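Local coordinates for protein riboflavin kinase, putative (Trypanosoma brucei, PDB 3BNW) that probably phosphorylates riboflavin with ATP to give FMN, the single step of the ATP-dependent route from the vitamin to this cofactor, at residues D143-F146 against T147-M150. Numbering follows the deposited sequence.
Sequences DVQF and TRDM
Met150 lays its CG over one face of the Phe146 ring, one helical turn back along the chain, 3.7 Å from the ring centroid and 15° off the normal, a CH-pi contact offset toward the CE1-CZ side of the rim. Its SD follows more obliquely, 3.7 Å from Phe146 CE1, which makes the pair a Met-aromatic contact as well. With CG anti to the backbone N (chi1 178°), beside the carbonyl carbon, the phenyl ring projects outward from the helix and presents one face to Met150, whose own chain bends at chi2 to keep SD beside it. Beneath the two side chains, Met150 N donates to Phe146 O at 2.8 Å, nearly along the C=O axis. On the preceding turn Asp143 O takes two donors from opposite faces of its carbonyl plane: Thr147 N at 2.9 Å, with a nearly straight N-H, and Thr147 OG1, also at 2.9 Å, from above that plane. The threonine chi1 of -64° sets OG1 beside its own backbone N, within range of the same carbonyl. Farther out, the ring of His8, the last histidine of the purification tag, stacks on Phe146, Tyr61 touches Thr147 and Met150, and Asp143 OD1 forms a salt bridge with Arg125 of strand 115-126, tying helix 133-151 to the antiparallel sheet. Sharing Asp143 O spends the buried threonine hydroxyl's proton within the helix itself, while Phe146 and Met150 meet through dispersion and weak CH-pi and sulfur-aromatic attraction.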
ATOM      1  N   ASP A 143      13.066  -4.584  -1.492  1.00 27.83           N
ATOM      2  CA  ASP A 143      11.811  -3.895  -1.782  1.00 27.84           C
ATOM      3  C   ASP A 143      11.769  -2.538  -1.092  1.00 27.73           C
ATOM      4  O   ASP A 143      11.404  -1.538  -1.704  1.00 27.51           O
ATOM      5  CB  ASP A 143      10.605  -4.710  -1.302  1.00 27.89           C
ATOM      6  CG  ASP A 143      10.449  -6.030  -2.023  1.00 28.24           C
ATOM      7  OD1 ASP A 143      10.962  -6.199  -3.157  1.00 27.81           O
ATOM      8  OD2 ASP A 143       9.788  -6.910  -1.437  1.00 28.79           O
ATOM      9  N   VAL A 144      12.132  -2.527   0.191  1.00 27.66           N
ATOM     10  CA  VAL A 144      12.126  -1.311   0.999  1.00 27.66           C
ATOM     11  C   VAL A 144      13.043  -0.238   0.405  1.00 27.68           C
ATOM     12  O   VAL A 144      12.644   0.916   0.274  1.00 27.12           O
ATOM     13  CB  VAL A 144      12.546  -1.605   2.461  1.00 27.81           C
ATOM     14  CG1 VAL A 144      12.678  -0.316   3.266  1.00 28.15           C
ATOM     15  CG2 VAL A 144      11.546  -2.539   3.125  1.00 28.08           C
ATOM     16  N   GLN A 145      14.257  -0.627   0.026  1.00 28.13           N
ATOM     17  CA  GLN A 145      15.235   0.325  -0.511  1.00 28.58           C
ATOM     18  C   GLN A 145      14.841   0.811  -1.906  1.00 28.62           C
ATOM     19  O   GLN A 145      15.032   1.981  -2.237  1.00 28.88           O
ATOM     20  CB  GLN A 145      16.642  -0.288  -0.555  1.00 28.64           C
ATOM     21  CG  GLN A 145      17.751   0.680  -0.144  1.00 29.82           C
ATOM     22  CD  GLN A 145      17.928   0.770   1.378  1.00 31.57           C
ATOM     23  OE1 GLN A 145      17.035   1.228   2.100  1.00 32.22           O
ATOM     24  NE2 GLN A 145      19.087   0.327   1.866  1.00 31.55           N
ATOM     25  N   PHE A 146      14.304  -0.097  -2.717  1.00 28.62           N
ATOM     26  CA  PHE A 146      13.835   0.230  -4.057  1.00 29.06           C
ATOM     27  C   PHE A 146      12.722   1.269  -3.978  1.00 29.49           C
ATOM     28  O   PHE A 146      12.803   2.324  -4.602  1.00 29.52           O
ATOM     29  CB  PHE A 146      13.328  -1.033  -4.758  1.00 28.84           C
ATOM     30  CG  PHE A 146      12.786  -0.792  -6.137  1.00 29.59           C
ATOM     31  CD1 PHE A 146      13.630  -0.412  -7.174  1.00 29.73           C
ATOM     32  CD2 PHE A 146      11.433  -0.961  -6.408  1.00 29.50           C
ATOM     33  CE1 PHE A 146      13.133  -0.196  -8.456  1.00 28.75           C
ATOM     34  CE2 PHE A 146      10.931  -0.747  -7.689  1.00 28.49           C
ATOM     35  CZ  PHE A 146      11.784  -0.365  -8.711  1.00 28.40           C
ATOM     36  N   THR A 147      11.699   0.956  -3.189  1.00 29.94           N
ATOM     37  CA  THR A 147      10.581   1.860  -2.938  1.00 30.18           C
ATOM     38  C   THR A 147      11.059   3.237  -2.488  1.00 30.60           C
ATOM     39  O   THR A 147      10.498   4.249  -2.892  1.00 30.67           O
ATOM     40  CB  THR A 147       9.630   1.272  -1.866  1.00 30.37           C
ATOM     41  OG1 THR A 147       9.046   0.056  -2.356  1.00 28.88           O
ATOM     42  CG2 THR A 147       8.522   2.265  -1.505  1.00 30.80           C
ATOM     43  N   ARG A 148      12.098   3.264  -1.660  1.00 31.33           N
ATOM     44  CA  ARG A 148      12.699   4.518  -1.204  1.00 32.08           C
ATOM     45  C   ARG A 148      13.478   5.238  -2.302  1.00 31.99           C
ATOM     46  O   ARG A 148      13.393   6.457  -2.413  1.00 32.28           O
ATOM     47  CB  ARG A 148      13.597   4.267   0.010  1.00 32.19           C
ATOM     48  CG  ARG A 148      12.790   3.974   1.247  1.00 33.14           C
ATOM     49  CD  ARG A 148      13.605   3.973   2.520  1.00 33.60           C
ATOM     50  NE  ARG A 148      12.721   4.191   3.663  1.00 35.38           N
ATOM     51  CZ  ARG A 148      13.034   3.962   4.933  1.00 36.83           C
ATOM     52  NH1 ARG A 148      14.232   3.495   5.275  1.00 38.24           N
ATOM     53  NH2 ARG A 148      12.129   4.203   5.876  1.00 37.28           N
ATOM     54  N   ASP A 149      14.235   4.493  -3.105  1.00 31.94           N
ATOM     55  CA  ASP A 149      15.002   5.084  -4.207  1.00 31.67           C
ATOM     56  C   ASP A 149      14.088   5.657  -5.289  1.00 31.20           C
ATOM     57  O   ASP A 149      14.380   6.712  -5.860  1.00 31.18           O
ATOM     58  CB  ASP A 149      15.969   4.056  -4.816  1.00 31.79           C
ATOM     59  CG  ASP A 149      17.141   3.724  -3.891  1.00 32.66           C
ATOM     60  OD1 ASP A 149      17.316   4.405  -2.854  1.00 34.07           O
ATOM     61  OD2 ASP A 149      17.894   2.779  -4.203  1.00 33.15           O
ATOM     62  N   MET A 150      12.983   4.965  -5.558  1.00 30.70           N
ATOM     63  CA  MET A 150      12.017   5.406  -6.566  1.00 30.39           C
ATOM     64  C   MET A 150      11.280   6.669  -6.128  1.00 30.81           C
ATOM     65  O   MET A 150      11.085   7.583  -6.922  1.00 30.76           O
ATOM     66  CB  MET A 150      10.995   4.301  -6.862  1.00 29.85           C
ATOM     67  CG  MET A 150      11.566   3.060  -7.550  1.00 28.26           C
ATOM     68  SD  MET A 150      12.417   3.377  -9.105  1.00 23.53           S
ATOM     69  CE  MET A 150      11.150   4.272  -9.988  1.00 26.69           C
TER